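Local coordinates for 14L protein (Yaba-like disease virus, PDB 4EKX) that probably acts as a viral decoy that binds and neutralises the host cytokine interleukin-18 through an immunoglobulin-like domain, at residues V13-K18 with E83-K88; W37-N42 with S52-R57; C91-I94 with P99-E102. The protein carries 2 engineered substitutions. All blocks are in the same frame, centred on the assembly; numbering follows the deposited sequence.

Interaction 1: V13-K18 with E83-K88; sequences VKETSK and EMRNEK
E15 and R85 meet in a two-point salt bridge that carries the whole contact. R85 grips the carboxylate side-on, giving one nitrogen to each oxygen. The bond from R85 NE to E15 OE1 spans 2.9 Å and is almost straight, with the oxygen lying in the guanidinium plane. The second, from R85 NH2 to E15 OE2, is equally short at 2.9 Å but more bent, at 140°, and its acceptor is tilted from that plane. Both oxygens are met on their syn sides, yet the carboxylate and guanidinium planes stand 44° apart, a twist consistent with one straight and one bent bond.

Two long, flexible residues suit this place because the CA atoms of E15 and R85 remain 9.3 Å apart. E15 sends CG anti to its own nitrogen (chi1 174°) and runs on extended, while R85 reaches out from the helix with a straight chain as far as NE; the two side chains cross at about a right angle. R85 NH1 makes another salt bridge, to D82 one turn back, so the guanidinium is shared between two acids and its rotation is restrained. Both E15 and R85 also touch I80. This is a surface tie in an immunoglobulin-like sandwich: the loop joining strands 6-12 and 18-26 is fastened to the short helix 82-86 between strands 72-78 and 89-94.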
ATOM      1  N   VAL D  13     -10.761  -5.235   8.447  1.00 33.45           N
ATOM      2  CA  VAL D  13     -12.117  -5.606   8.843  1.00 38.92           C
ATOM      3  C   VAL D  13     -12.136  -6.670   9.936  1.00 42.23           C
ATOM      4  O   VAL D  13     -13.143  -6.854  10.616  1.00 39.28           O
ATOM      5  CB  VAL D  13     -12.946  -6.105   7.649  1.00 34.57           C
ATOM      6  CG1 VAL D  13     -13.083  -4.997   6.608  1.00 35.32           C
ATOM      7  CG2 VAL D  13     -12.310  -7.340   7.036  1.00 38.64           C
ATOM      8  N   LYS D  14     -11.027  -7.381  10.093  1.00 38.91           N
ATOM      9  CA  LYS D  14     -10.928  -8.374  11.152  1.00 40.64           C
ATOM     10  C   LYS D  14      -9.587  -8.301  11.858  1.00 42.73           C
ATOM     11  O   LYS D  14      -8.571  -7.928  11.270  1.00 41.83           O
ATOM     12  CB  LYS D  14     -11.150  -9.785  10.601  1.00 43.45           C
ATOM     13  CG  LYS D  14     -10.140 -10.212   9.548  1.00 52.53           C
ATOM     14  CD  LYS D  14     -10.519 -11.568   8.965  1.00 67.80           C
ATOM     15  CE  LYS D  14      -9.717 -11.890   7.713  1.00 76.83           C
ATOM     16  NZ  LYS D  14      -8.280 -12.148   8.000  1.00 80.55           N
ATOM     17  N   GLU D  15      -9.599  -8.646  13.138  1.00 40.31           N
ATOM     18  CA  GLU D  15      -8.373  -8.741  13.904  1.00 41.81           C
ATOM     19  C   GLU D  15      -7.555  -9.957  13.454  1.00 37.82           C
ATOM     20  O   GLU D  15      -8.111 -11.025  13.156  1.00 43.82           O
ATOM     21  CB  GLU D  15      -8.707  -8.852  15.395  1.00 41.73           C
ATOM     22  CG  GLU D  15      -7.505  -9.102  16.270  1.00 49.77           C
ATOM     23  CD  GLU D  15      -7.847  -9.140  17.750  1.00 54.58           C
ATOM     24  OE1 GLU D  15      -9.033  -8.983  18.115  1.00 55.04           O
ATOM     25  OE2 GLU D  15      -6.913  -9.326  18.545  1.00 48.82           O
ATOM     26  N   THR D  16      -6.235  -9.779  13.403  1.00 41.46           N
ATOM     27  CA  THR D  16      -5.283 -10.868  13.205  1.00 44.84           C
ATOM     28  C   THR D  16      -4.147 -10.729  14.216  1.00 42.33           C
ATOM     29  O   THR D  16      -4.149  -9.802  15.033  1.00 43.03           O
ATOM     30  CB  THR D  16      -4.708 -10.888  11.768  1.00 47.95           C
ATOM     31  OG1 THR D  16      -4.099  -9.629  11.474  1.00 46.61           O
ATOM     32  CG2 THR D  16      -5.811 -11.168  10.743  1.00 47.74           C
ATOM     33  N   SER D  17      -3.178 -11.642  14.166  1.00 45.73           N
ATOM     34  CA  SER D  17      -2.082 -11.643  15.143  1.00 51.44           C
ATOM     35  C   SER D  17      -1.247 -10.375  15.026  1.00 48.49           C
ATOM     36  O   SER D  17      -0.713  -9.867  16.013  1.00 48.37           O
ATOM     37  CB  SER D  17      -1.185 -12.863  14.947  1.00 63.91           C
ATOM     38  OG  SER D  17      -0.507 -12.788  13.703  1.00 70.98           O
ATOM     39  N   LYS D  18      -1.147  -9.859  13.809  1.00 42.94           N
ATOM     40  CA  LYS D  18      -0.463  -8.602  13.547  1.00 42.92           C
ATOM     41  C   LYS D  18      -1.419  -7.668  12.826  1.00 43.11           C
ATOM     42  O   LYS D  18      -1.770  -7.908  11.679  1.00 49.53           O
ATOM     43  CB  LYS D  18       0.772  -8.844  12.690  1.00 46.95           C
ATOM     44  CG  LYS D  18       1.500  -7.587  12.257  1.00 47.55           C
ATOM     45  CD  LYS D  18       2.860  -7.929  11.687  1.00 55.54           C
ATOM     46  CE  LYS D  18       3.473  -6.749  10.964  1.00 63.33           C
ATOM     47  NZ  LYS D  18       4.673  -7.147  10.181  1.00 71.36           N
ATOM     48  N   GLU D  83      -7.566  -3.774  26.357  1.00 56.02           N
ATOM     49  CA  GLU D  83      -7.272  -2.352  26.484  1.00 56.96           C
ATOM     50  C   GLU D  83      -6.932  -1.744  25.122  1.00 54.10           C
ATOM     51  O   GLU D  83      -7.384  -0.650  24.800  1.00 48.21           O
ATOM     52  CB  GLU D  83      -6.139  -2.090  27.482  1.00 59.07           C
ATOM     53  CG  GLU D  83      -5.775  -0.602  27.585  1.00 61.80           C
ATOM     54  CD  GLU D  83      -4.612  -0.328  28.524  1.00 74.51           C
ATOM     55  OE1 GLU D  83      -4.248   0.858  28.690  1.00 80.00           O
ATOM     56  OE2 GLU D  83      -4.061  -1.292  29.095  1.00 83.93           O
ATOM     57  N   MET D  84      -6.134  -2.458  24.335  1.00 47.07           N
ATOM     58  CA  MET D  84      -5.756  -1.996  22.999  1.00 45.80           C
ATOM     59  C   MET D  84      -6.947  -2.011  22.046  1.00 44.81           C
ATOM     60  O   MET D  84      -7.088  -1.115  21.203  1.00 45.32           O
ATOM     61  CB  MET D  84      -4.627  -2.862  22.435  1.00 47.79           C
ATOM     62  CG  MET D  84      -3.330  -2.750  23.217  1.00 52.18           C
ATOM     63  SD  MET D  84      -2.116  -4.021  22.791  1.00 49.67           S
ATOM     64  CE  MET D  84      -1.724  -3.552  21.108  1.00 48.85           C
ATOM     65  N   ARG D  85      -7.793  -3.037  22.172  1.00 42.16           N
ATOM     66  CA  ARG D  85      -8.986  -3.155  21.328  1.00 48.50           C
ATOM     67  C   ARG D  85      -9.952  -1.999  21.562  1.00 51.06           C
ATOM     68  O   ARG D  85     -10.646  -1.569  20.641  1.00 47.07           O
ATOM     69  CB  ARG D  85      -9.704  -4.490  21.567  1.00 49.28           C
ATOM     70  CG  ARG D  85      -8.967  -5.699  21.027  1.00 47.20           C
ATOM     71  CD  ARG D  85      -9.724  -7.003  21.276  1.00 51.00           C
ATOM     72  NE  ARG D  85      -8.907  -8.152  20.898  1.00 49.90           N
ATOM     73  CZ  ARG D  85      -8.171  -8.863  21.747  1.00 54.55           C
ATOM     74  NH1 ARG D  85      -8.164  -8.564  23.040  1.00 54.76           N
ATOM     75  NH2 ARG D  85      -7.445  -9.880  21.308  1.00 56.73           N
ATOM     76  N   ASN D  86      -9.974  -1.487  22.791  1.00 48.92           N
ATOM     77  CA  ASN D  86     -10.914  -0.438  23.177  1.00 42.80           C
ATOM     78  C   ASN D  86     -10.306   0.968  23.200  1.00 43.48           C
ATOM     79  O   ASN D  86     -11.005   1.949  23.461  1.00 44.79           O
ATOM     80  CB  ASN D  86     -11.536  -0.758  24.538  1.00 47.12           C
ATOM     81  CG  ASN D  86     -12.389  -2.011  24.508  1.00 57.79           C
ATOM     82  OD1 ASN D  86     -12.948  -2.367  23.470  1.00 57.61           O
ATOM     83  ND2 ASN D  86     -12.496  -2.685  25.649  1.00 56.18           N
ATOM     84  N   GLU D  87      -9.010   1.056  22.915  1.00 41.49           N
ATOM     85  CA  GLU D  87      -8.273   2.315  22.969  1.00 41.81           C
ATOM     86  C   GLU D  87      -8.674   3.227  21.815  1.00 43.66           C
ATOM     87  O   GLU D  87      -8.819   2.771  20.678  1.00 38.67           O
ATOM     88  CB  GLU D  87      -6.770   2.031  22.899  1.00 38.17           C
ATOM     89  CG  GLU D  87      -5.872   3.230  23.148  1.00 43.18           C
ATOM     90  CD  GLU D  87      -5.781   3.586  24.616  1.00 50.63           C
ATOM     91  OE1 GLU D  87      -5.265   2.758  25.403  1.00 51.68           O
ATOM     92  OE2 GLU D  87      -6.238   4.687  24.981  1.00 48.80           O
ATOM     93  N   LYS D  88      -8.867   4.508  22.109  1.00 42.63           N
ATOM     94  CA  LYS D  88      -9.069   5.492  21.043  1.00 38.21           C
ATOM     95  C   LYS D  88      -7.736   5.839  20.389  1.00 37.62           C
ATOM     96  O   LYS D  88      -6.868   6.448  21.013  1.00 40.14           O
ATOM     97  CB  LYS D  88      -9.749   6.760  21.571  1.00 42.43           C
ATOM     98  CG  LYS D  88     -10.071   7.786  20.472  1.00 41.02           C
ATOM     99  CD  LYS D  88     -10.822   8.972  21.049  1.00 53.07           C
ATOM    100  CE  LYS D  88     -11.043  10.052  20.006  1.00 53.87           C
ATOM    101  NZ  LYS D  88     -11.746  11.229  20.578  1.00 58.38           N
TER

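Interaction 2: W37-N42 with S52-R57; sequences WIIGKN and SGYRER
I39 lays its CG2 methyl over one face of the Y54 ring, displaced toward the rim, in a CH-pi contact 4.1 Å from the ring centroid. The methyl comes closest to Y54 CZ, at 3.8 Å, while I39 CD1 reaches the CD1 and CE1 side of the same ring. A branched aliphatic residue fits here because its two ends can touch separate parts of one flat surface. On the strand carrying Y54, the ring has S52 OG at its edge; that hydroxyl also accepts from Y54 N, closing an ST turn just before the strand begins.

One strand repeat away, E56 approaches W37 at the indole edge, the carboxylate turned 52° from the ring plane. Its extended chain, with CG anti to the backbone nitrogen (chi1 -177°), carries OE2 across to W37 N, giving a 2.8 Å hydrogen bond met nearly along the oxygen's C-O axis. OE2 also lies 3.4 Å from W37 CD1. A water donates to W37 O at 2.6 Å and to E56 OE1 at 3.0 Å, so the acid holds W37 N directly and W37 O through the water. The indole itself packs on C23 and L21, and its NE1 donates to A73 O.

The chemistry is therefore divided between apolar contact joining the two sheets, with I39 buried and Y54 nearer the surface, and a polar bridge between strands of those sheets. Outside these segments, E56 OE1 pairs with a basic side chain of another protein; that charge, together with the donors from W37 and the water, would probably stabilise the carboxylate as an anion.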
ATOM      1  N   TRP D  37       0.777   8.939  14.868  1.00 28.02           N
ATOM      2  CA  TRP D  37      -0.240   8.422  15.755  1.00 28.72           C
ATOM      3  C   TRP D  37      -0.109   8.943  17.194  1.00 28.06           C
ATOM      4  O   TRP D  37       0.997   9.206  17.681  1.00 29.38           O
ATOM      5  CB  TRP D  37      -0.188   6.886  15.736  1.00 24.76           C
ATOM      6  CG  TRP D  37      -0.684   6.304  14.421  1.00 28.50           C
ATOM      7  CD1 TRP D  37       0.053   6.052  13.292  1.00 26.84           C
ATOM      8  CD2 TRP D  37      -2.025   5.940  14.116  1.00 26.34           C
ATOM      9  NE1 TRP D  37      -0.761   5.537  12.296  1.00 26.58           N
ATOM     10  CE2 TRP D  37      -2.043   5.465  12.778  1.00 23.89           C
ATOM     11  CE3 TRP D  37      -3.225   5.968  14.839  1.00 26.79           C
ATOM     12  CZ2 TRP D  37      -3.204   4.989  12.171  1.00 28.65           C
ATOM     13  CZ3 TRP D  37      -4.381   5.514  14.227  1.00 31.08           C
ATOM     14  CH2 TRP D  37      -4.362   5.033  12.902  1.00 30.94           C
ATOM     15  N   ILE D  38      -1.264   9.106  17.841  1.00 26.08           N
ATOM     16  CA  ILE D  38      -1.349   9.382  19.273  1.00 29.65           C
ATOM     17  C   ILE D  38      -2.254   8.312  19.874  1.00 33.35           C
ATOM     18  O   ILE D  38      -3.363   8.073  19.381  1.00 33.30           O
ATOM     19  CB  ILE D  38      -1.923  10.785  19.559  1.00 33.65           C
ATOM     20  CG1 ILE D  38      -0.974  11.864  19.010  1.00 30.31           C
ATOM     21  CG2 ILE D  38      -2.162  10.968  21.072  1.00 37.91           C
ATOM     22  CD1 ILE D  38      -1.451  13.317  19.229  1.00 32.59           C
ATOM     23  N   ILE D  39      -1.751   7.657  20.915  1.00 31.90           N
ATOM     24  CA  ILE D  39      -2.450   6.552  21.572  1.00 34.35           C
ATOM     25  C   ILE D  39      -3.141   7.108  22.802  1.00 38.28           C
ATOM     26  O   ILE D  39      -2.488   7.602  23.729  1.00 36.00           O
ATOM     27  CB  ILE D  39      -1.468   5.450  21.994  1.00 34.17           C
ATOM     28  CG1 ILE D  39      -0.534   5.083  20.840  1.00 37.44           C
ATOM     29  CG2 ILE D  39      -2.216   4.211  22.500  1.00 35.48           C
ATOM     30  CD1 ILE D  39      -1.262   4.696  19.547  1.00 38.42           C
ATOM     31  N   GLY D  40      -4.468   7.049  22.799  1.00 37.87           N
ATOM     32  CA  GLY D  40      -5.250   7.653  23.855  1.00 37.80           C
ATOM     33  C   GLY D  40      -5.157   9.166  23.791  1.00 40.59           C
ATOM     34  O   GLY D  40      -5.036   9.748  22.710  1.00 39.31           O
ATOM     35  N   LYS D  41      -5.198   9.804  24.955  1.00 35.61           N
ATOM     36  CA  LYS D  41      -5.262  11.260  25.009  1.00 40.08           C
ATOM     37  C   LYS D  41      -4.021  11.992  24.498  1.00 41.64           C
ATOM     38  O   LYS D  41      -4.148  12.999  23.800  1.00 45.48           O
ATOM     39  CB  LYS D  41      -5.600  11.735  26.423  1.00 48.39           C
ATOM     40  CG  LYS D  41      -7.093  11.876  26.674  1.00 60.37           C
ATOM     41  N   ASN D  42      -2.829  11.520  24.851  1.00 39.38           N
ATOM     42  CA  ASN D  42      -1.640  12.341  24.601  1.00 43.62           C
ATOM     43  C   ASN D  42      -0.294  11.633  24.482  1.00 44.64           C
ATOM     44  O   ASN D  42       0.756  12.270  24.615  1.00 43.29           O
ATOM     45  CB  ASN D  42      -1.553  13.442  25.664  1.00 43.27           C
ATOM     46  CG  ASN D  42      -1.454  12.885  27.075  1.00 48.42           C
ATOM     47  OD1 ASN D  42      -1.206  11.689  27.272  1.00 43.68           O
ATOM     48  ND2 ASN D  42      -1.631  13.753  28.065  1.00 59.36           N
ATOM     49  N   SER D  52       4.821  -2.413  24.638  1.00 54.46           N
ATOM     50  CA  SER D  52       3.464  -1.899  24.767  1.00 56.37           C
ATOM     51  C   SER D  52       2.536  -2.605  23.778  1.00 60.26           C
ATOM     52  O   SER D  52       1.322  -2.647  23.971  1.00 57.14           O
ATOM     53  CB  SER D  52       3.436  -0.387  24.526  1.00 52.06           C
ATOM     54  OG  SER D  52       3.592  -0.086  23.145  1.00 44.94           O
ATOM     55  N   GLY D  53       3.119  -3.162  22.722  1.00 47.03           N
ATOM     56  CA  GLY D  53       2.339  -3.801  21.676  1.00 48.65           C
ATOM     57  C   GLY D  53       2.090  -2.888  20.495  1.00 48.82           C
ATOM     58  O   GLY D  53       1.518  -3.313  19.482  1.00 44.14           O
ATOM     59  N   TYR D  54       2.518  -1.632  20.622  1.00 43.44           N
ATOM     60  CA  TYR D  54       2.383  -0.670  19.530  1.00 43.71           C
ATOM     61  C   TYR D  54       3.731  -0.415  18.870  1.00 37.92           C
ATOM     62  O   TYR D  54       4.747  -0.270  19.546  1.00 44.84           O
ATOM     63  CB  TYR D  54       1.828   0.657  20.038  1.00 40.38           C
ATOM     64  CG  TYR D  54       0.392   0.612  20.518  1.00 48.18           C
ATOM     65  CD1 TYR D  54      -0.662   0.767  19.624  1.00 42.43           C
ATOM     66  CD2 TYR D  54       0.090   0.442  21.869  1.00 47.61           C
ATOM     67  CE1 TYR D  54      -1.975   0.746  20.049  1.00 38.52           C
ATOM     68  CE2 TYR D  54      -1.226   0.418  22.307  1.00 48.47           C
ATOM     69  CZ  TYR D  54      -2.255   0.575  21.390  1.00 48.51           C
ATOM     70  OH  TYR D  54      -3.569   0.562  21.803  1.00 43.09           O
ATOM     71  N   ARG D  55       3.741  -0.391  17.544  1.00 37.35           N
ATOM     72  CA  ARG D  55       4.916   0.052  16.813  1.00 39.37           C
ATOM     73  C   ARG D  55       4.449   0.986  15.697  1.00 36.20           C
ATOM     74  O   ARG D  55       3.408   0.761  15.090  1.00 36.58           O
ATOM     75  CB  ARG D  55       5.680  -1.140  16.238  1.00 39.89           C
ATOM     76  CG  ARG D  55       6.941  -0.756  15.477  1.00 49.93           C
ATOM     77  CD  ARG D  55       7.807  -1.962  15.136  1.00 57.22           C
ATOM     78  NE  ARG D  55       7.120  -2.928  14.282  1.00 62.30           N
ATOM     79  CZ  ARG D  55       7.050  -2.841  12.958  1.00 63.67           C
ATOM     80  NH1 ARG D  55       7.618  -1.823  12.326  1.00 56.40           N
ATOM     81  NH2 ARG D  55       6.408  -3.773  12.265  1.00 70.64           N
ATOM     82  N   GLU D  56       5.192   2.055  15.460  1.00 34.03           N
ATOM     83  CA  GLU D  56       4.826   2.977  14.395  1.00 35.29           C
ATOM     84  C   GLU D  56       5.850   2.951  13.273  1.00 35.22           C
ATOM     85  O   GLU D  56       7.058   2.895  13.514  1.00 39.25           O
ATOM     86  CB  GLU D  56       4.682   4.399  14.938  1.00 32.41           C
ATOM     87  CG  GLU D  56       4.237   5.408  13.898  1.00 31.51           C
ATOM     88  CD  GLU D  56       4.083   6.782  14.498  1.00 37.02           C
ATOM     89  OE1 GLU D  56       5.066   7.266  15.093  1.00 44.22           O
ATOM     90  OE2 GLU D  56       2.984   7.365  14.390  1.00 42.28           O
ATOM     91  N   ARG D  57       5.359   2.998  12.042  1.00 34.55           N
ATOM     92  CA  ARG D  57       6.234   3.102  10.897  1.00 35.06           C
ATOM     93  C   ARG D  57       5.892   4.376  10.147  1.00 39.23           C
ATOM     94  O   ARG D  57       4.860   4.457   9.483  1.00 33.59           O
ATOM     95  CB  ARG D  57       6.060   1.892   9.979  1.00 38.90           C
ATOM     96  CG  ARG D  57       6.881   1.961   8.708  1.00 51.06           C
TER
HETATM   97  O   HOH W   1       3.446   8.476  17.373  1.00 27.69           O

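Interaction 3: C91-I94 with P99-E102; sequences CVLI and PLKE
C91-I94 and P99-E102 pair as the two arms of an antiparallel beta hairpin in the immunoglobulin-like sandwich, strand 100-104 being the outermost of its sheet within this chain. C91 with E102 and L93 with L100 are hydrogen-bonded pairs, each joined by two backbone bonds; the shortest runs from L93 N to L100 O, 2.7 Å. Between them V92 and K101 form a non-hydrogen-bonded pair, where V92 CA and K101 CA approach carbonyl oxygens L100 O and C91 O, each at 3.3 Å.

Side chains alternate between the faces. On one, L93 and L100 lie side by side and point the same way, touching through L93 CD2 and L100 CD1 at 4.0 Å; L93 and C91 also pack on V7 of strand 6-12, which suits apolar residues to these sites. C91 is further pinned by its disulfide to C23, the covalent link between the two sheets. On the other face V92 lies alongside K101, and its CG1 also reaches P99 CB next to the turn. These residues, with I94, meet another protein, so this side contributes to an interface. Proline, having no N-H to give, fits at the start of the returning arm because L93 O is served by L100 N. Near the turn, the bend at chi2 (-61°) directs the end of I94 toward the CB and CG side of P99, where I94 CD1 rests 3.8 Å from P99 CB.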
ATOM      1  N   CYS D  91      -4.955   9.431  14.427  1.00 27.09           N
ATOM      2  CA  CYS D  91      -3.925   9.895  13.499  1.00 29.06           C
ATOM      3  C   CYS D  91      -4.048  11.394  13.230  1.00 29.46           C
ATOM      4  O   CYS D  91      -5.137  11.912  12.995  1.00 30.74           O
ATOM      5  CB  CYS D  91      -3.889   9.114  12.186  1.00 38.69           C
ATOM      6  SG  CYS D  91      -2.412   9.603  11.212  1.00 37.84           S
ATOM      7  N   VAL D  92      -2.912  12.076  13.274  1.00 27.12           N
ATOM      8  CA  VAL D  92      -2.880  13.528  13.199  1.00 28.25           C
ATOM      9  C   VAL D  92      -2.144  13.950  11.943  1.00 30.26           C
ATOM     10  O   VAL D  92      -1.077  13.425  11.644  1.00 29.91           O
ATOM     11  CB  VAL D  92      -2.149  14.135  14.407  1.00 27.83           C
ATOM     12  CG1 VAL D  92      -2.237  15.682  14.383  1.00 31.19           C
ATOM     13  CG2 VAL D  92      -2.707  13.568  15.709  1.00 38.50           C
ATOM     14  N   LEU D  93      -2.722  14.900  11.218  1.00 29.02           N
ATOM     15  CA  LEU D  93      -2.012  15.570  10.136  1.00 33.31           C
ATOM     16  C   LEU D  93      -1.474  16.900  10.637  1.00 30.21           C
ATOM     17  O   LEU D  93      -2.224  17.731  11.145  1.00 30.72           O
ATOM     18  CB  LEU D  93      -2.938  15.815   8.937  1.00 30.55           C
ATOM     19  CG  LEU D  93      -2.375  16.803   7.902  1.00 34.48           C
ATOM     20  CD1 LEU D  93      -1.192  16.198   7.159  1.00 31.64           C
ATOM     21  CD2 LEU D  93      -3.458  17.248   6.915  1.00 36.68           C
ATOM     22  N   ILE D  94      -0.167  17.086  10.502  1.00 26.78           N
ATOM     23  CA  ILE D  94       0.470  18.356  10.835  1.00 27.45           C
ATOM     24  C   ILE D  94       0.976  19.011   9.563  1.00 28.02           C
ATOM     25  O   ILE D  94       1.607  18.364   8.746  1.00 30.26           O
ATOM     26  CB  ILE D  94       1.661  18.160  11.809  1.00 30.40           C
ATOM     27  CG1 ILE D  94       1.177  17.551  13.123  1.00 34.26           C
ATOM     28  CG2 ILE D  94       2.356  19.496  12.077  1.00 30.34           C
ATOM     29  CD1 ILE D  94       0.168  18.401  13.859  1.00 39.23           C
ATOM     30  N   PRO D  99      -4.027  21.563  12.891  1.00 34.33           N
ATOM     31  CA  PRO D  99      -3.919  20.101  12.763  1.00 32.87           C
ATOM     32  C   PRO D  99      -5.268  19.429  12.482  1.00 33.75           C
ATOM     33  O   PRO D  99      -6.313  19.900  12.949  1.00 36.94           O
ATOM     34  CB  PRO D  99      -3.374  19.673  14.133  1.00 33.58           C
ATOM     35  CG  PRO D  99      -2.729  20.923  14.695  1.00 38.27           C
ATOM     36  CD  PRO D  99      -3.580  22.043  14.209  1.00 37.05           C
ATOM     37  N   LEU D 100      -5.238  18.359  11.696  1.00 32.12           N
ATOM     38  CA  LEU D 100      -6.431  17.566  11.402  1.00 36.99           C
ATOM     39  C   LEU D 100      -6.275  16.207  12.057  1.00 37.33           C
ATOM     40  O   LEU D 100      -5.171  15.656  12.091  1.00 37.23           O
ATOM     41  CB  LEU D 100      -6.626  17.382   9.892  1.00 38.21           C
ATOM     42  CG  LEU D 100      -6.988  18.611   9.060  1.00 44.64           C
ATOM     43  CD1 LEU D 100      -7.298  18.188   7.625  1.00 41.41           C
ATOM     44  CD2 LEU D 100      -8.170  19.346   9.677  1.00 44.38           C
ATOM     45  N   LYS D 101      -7.374  15.675  12.586  1.00 37.78           N
ATOM     46  CA  LYS D 101      -7.351  14.384  13.276  1.00 29.83           C
ATOM     47  C   LYS D 101      -8.451  13.462  12.793  1.00 37.45           C
ATOM     48  O   LYS D 101      -9.550  13.899  12.441  1.00 35.52           O
ATOM     49  CB  LYS D 101      -7.524  14.566  14.787  1.00 33.26           C
ATOM     50  CG  LYS D 101      -6.421  15.342  15.485  1.00 35.61           C
ATOM     51  CD  LYS D 101      -6.818  15.610  16.937  1.00 42.81           C
ATOM     52  CE  LYS D 101      -5.812  16.497  17.661  1.00 47.63           C
ATOM     53  NZ  LYS D 101      -6.212  16.716  19.092  1.00 45.03           N
ATOM     54  N   GLU D 102      -8.138  12.173  12.785  1.00 34.18           N
ATOM     55  CA  GLU D 102      -9.132  11.133  12.633  1.00 31.81           C
ATOM     56  C   GLU D 102      -8.815  10.072  13.675  1.00 29.87           C
ATOM     57  O   GLU D 102      -7.657   9.885  14.049  1.00 34.16           O
ATOM     58  CB  GLU D 102      -9.086  10.532  11.223  1.00 35.51           C
ATOM     59  CG  GLU D 102     -10.184   9.528  10.961  1.00 43.30           C
ATOM     60  CD  GLU D 102     -11.565  10.154  11.025  1.00 65.02           C
ATOM     61  OE1 GLU D 102     -11.727  11.300  10.550  1.00 67.84           O
ATOM     62  OE2 GLU D 102     -12.487   9.503  11.561  1.00 72.50           O
TER

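The three contacts lie in different parts of one immunoglobulin-like sandwich. Interactions 1 and 3 lie on opposite sides of the chain's centre, their centres about 21 Å apart, although helix 82-86 is followed in the chain by strand 89-94. Interaction 2 has its centre about 12 Å from that of interaction 1 and about 14 Å from that of interaction 3. It touches the first through K88 O and G40 N, 3.1 Å apart in a probable hydrogen bond, and the last through I38 CD1 and V92 CG2 at 3.7 Å, on neighbouring strands. Interactions 2 and 3 both face another protein; K14 of interaction 1 packs on E102 of a second copy, and E102 of interaction 3 on that copy's K14.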